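Local coordinates for protein oxidoreductase (Corynebacterium diphtheriae, PDB 3K1Y) that probably works as an FMN-dependent oxidoreductase of the NADPH-dependent FMN reductase family, with a flavodoxin-like fold, at residues Ala124-Ala130 and Val156-Asp162. Residue numbers count along the deposited sequence, not the author numbering.
Sequences AATAGSA and VFAATED. With SO4 (sulfate ion), chain H.
Extended strands 124-127 and 156-159 run parallel, axes 4.6 Å apart and 12° off, pairing Ala124 with Val156 through Ala127 with Ala159. Val156 O accepts from Ala125 N (3.0 Å). Phe157 (chi1 t, chi2 84°) sets its ring on the sheet face shared with Ala125 and Ala127, with Thr126 CA over one ring face and Ser129 O at the edge, 3.3 Å from Phe157 CE2; CD1 is 3.6 Å from Ala125 CB. Ala158 N continues the ladder to Ala125 O (2.8 Å); Ala158 O takes both Ala127 N (3.0 Å) and Thr126 OG1 (2.8 Å). Ala159 CB packs 4.0 Å from Ala130 CB. At the 3-10 turn, Thr160 N reaches Ala127 O (2.9 Å) and Glu161 N the less surely placed Gly128 O (2.9 Å). A water 3.0 Å from both Asp162 OD2 and Ala130 N bridges them. A sulfate, probably from crystallisation, accepts from Ser129 N at O3 (3.2 Å) and Ser129 OG at O2 (very short, 2.4 Å). In this flavodoxin-like sheet, helix 135-146 makes the beta-alpha-beta crossover and packs on Ala125 and Phe157; helices 26-44 and 165-188 cover Val156 and Ala158; strand 120-127 lies between strand 88-94 and the chain's outermost strand 150-159.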
# COMPACT_ATOMS: atom_id res chain seq x y z
N ALA A 124 11.11 7.17 9.01
CA ALA A 124 11.64 8.19 8.13
C ALA A 124 12.35 7.65 6.88
O ALA A 124 12.93 6.55 6.88
CB ALA A 124 12.59 9.10 8.91
N ALA A 125 12.30 8.43 5.81
CA ALA A 125 12.93 8.07 4.55
C ALA A 125 13.44 9.33 3.86
O ALA A 125 13.10 10.45 4.25
CB ALA A 125 11.93 7.37 3.65
N THR A 126 14.27 9.14 2.85
CA THR A 126 14.81 10.27 2.12
C THR A 126 15.04 9.93 0.65
O THR A 126 15.11 8.76 0.28
CB THR A 126 16.15 10.74 2.71
OG1 THR A 126 16.64 11.84 1.94
CG2 THR A 126 17.19 9.62 2.69
N ALA A 127 15.15 10.97 -0.16
CA ALA A 127 15.40 10.85 -1.59
C ALA A 127 15.60 12.27 -2.10
O ALA A 127 15.64 13.22 -1.31
CB ALA A 127 14.22 10.19 -2.29
N GLY A 128 15.74 12.43 -3.42
CA GLY A 128 15.94 13.75 -3.98
C GLY A 128 14.65 14.55 -3.95
O GLY A 128 14.59 15.66 -3.41
N SER A 129 13.60 13.97 -4.53
CA SER A 129 12.31 14.63 -4.57
C SER A 129 11.38 13.96 -3.58
O SER A 129 11.77 13.03 -2.87
CB SER A 129 11.72 14.56 -5.98
OG SER A 129 11.19 13.28 -6.27
N ALA A 130 10.14 14.43 -3.55
CA ALA A 130 9.14 13.89 -2.65
C ALA A 130 8.08 13.03 -3.34
O ALA A 130 7.09 12.65 -2.73
CB ALA A 130 8.46 15.05 -1.91
N VAL A 156 8.58 11.16 8.73
CA VAL A 156 9.51 12.16 8.22
C VAL A 156 10.13 11.77 6.89
O VAL A 156 11.01 10.92 6.84
CB VAL A 156 10.64 12.39 9.23
CG1 VAL A 156 11.56 13.49 8.74
CG2 VAL A 156 10.07 12.76 10.58
N PHE A 157 9.67 12.40 5.81
CA PHE A 157 10.24 12.12 4.50
C PHE A 157 11.04 13.33 4.03
O PHE A 157 10.49 14.38 3.73
CB PHE A 157 9.16 11.82 3.46
CG PHE A 157 9.72 11.32 2.16
CD1 PHE A 157 10.02 9.97 2.00
CD2 PHE A 157 10.00 12.20 1.12
CE1 PHE A 157 10.59 9.49 0.81
CE2 PHE A 157 10.57 11.74 -0.08
CZ PHE A 157 10.87 10.38 -0.23
N ALA A 158 12.36 13.18 3.98
CA ALA A 158 13.23 14.26 3.55
C ALA A 158 13.58 14.21 2.08
O ALA A 158 14.22 13.27 1.60
CB ALA A 158 14.51 14.25 4.38
N ALA A 159 13.12 15.22 1.35
CA ALA A 159 13.42 15.36 -0.07
C ALA A 159 14.52 16.41 -0.06
O ALA A 159 14.27 17.56 0.28
CB ALA A 159 12.20 15.87 -0.80
N THR A 160 15.74 16.01 -0.39
CA THR A 160 16.86 16.94 -0.37
C THR A 160 16.73 18.14 -1.30
O THR A 160 17.23 19.23 -1.01
CB THR A 160 18.17 16.21 -0.70
OG1 THR A 160 18.14 15.78 -2.07
CG2 THR A 160 18.34 15.00 0.21
N GLU A 161 16.04 17.95 -2.42
CA GLU A 161 15.85 19.02 -3.40
C GLU A 161 14.96 20.14 -2.86
O GLU A 161 14.85 21.20 -3.47
CB GLU A 161 15.23 18.45 -4.68
CG GLU A 161 16.03 17.32 -5.30
CD GLU A 161 15.45 16.84 -6.61
OE1 GLU A 161 14.21 16.73 -6.72
OE2 GLU A 161 16.23 16.57 -7.54
N ASP A 162 14.34 19.90 -1.71
CA ASP A 162 13.48 20.91 -1.13
C ASP A 162 14.00 21.45 0.20
O ASP A 162 13.21 21.80 1.08
CB ASP A 162 12.06 20.36 -0.94
CG ASP A 162 11.46 19.84 -2.23
OD1 ASP A 162 11.70 20.47 -3.29
OD2 ASP A 162 10.75 18.81 -2.19
S SO4 H . 13.65 10.52 -6.67
O1 SO4 H . 13.52 9.21 -6.10
O2 SO4 H . 12.50 11.27 -6.60
O3 SO4 H . 14.60 11.29 -6.06
O4 SO4 H . 13.94 10.35 -8.01
O HOH W 1 9.79 17.23 -4.52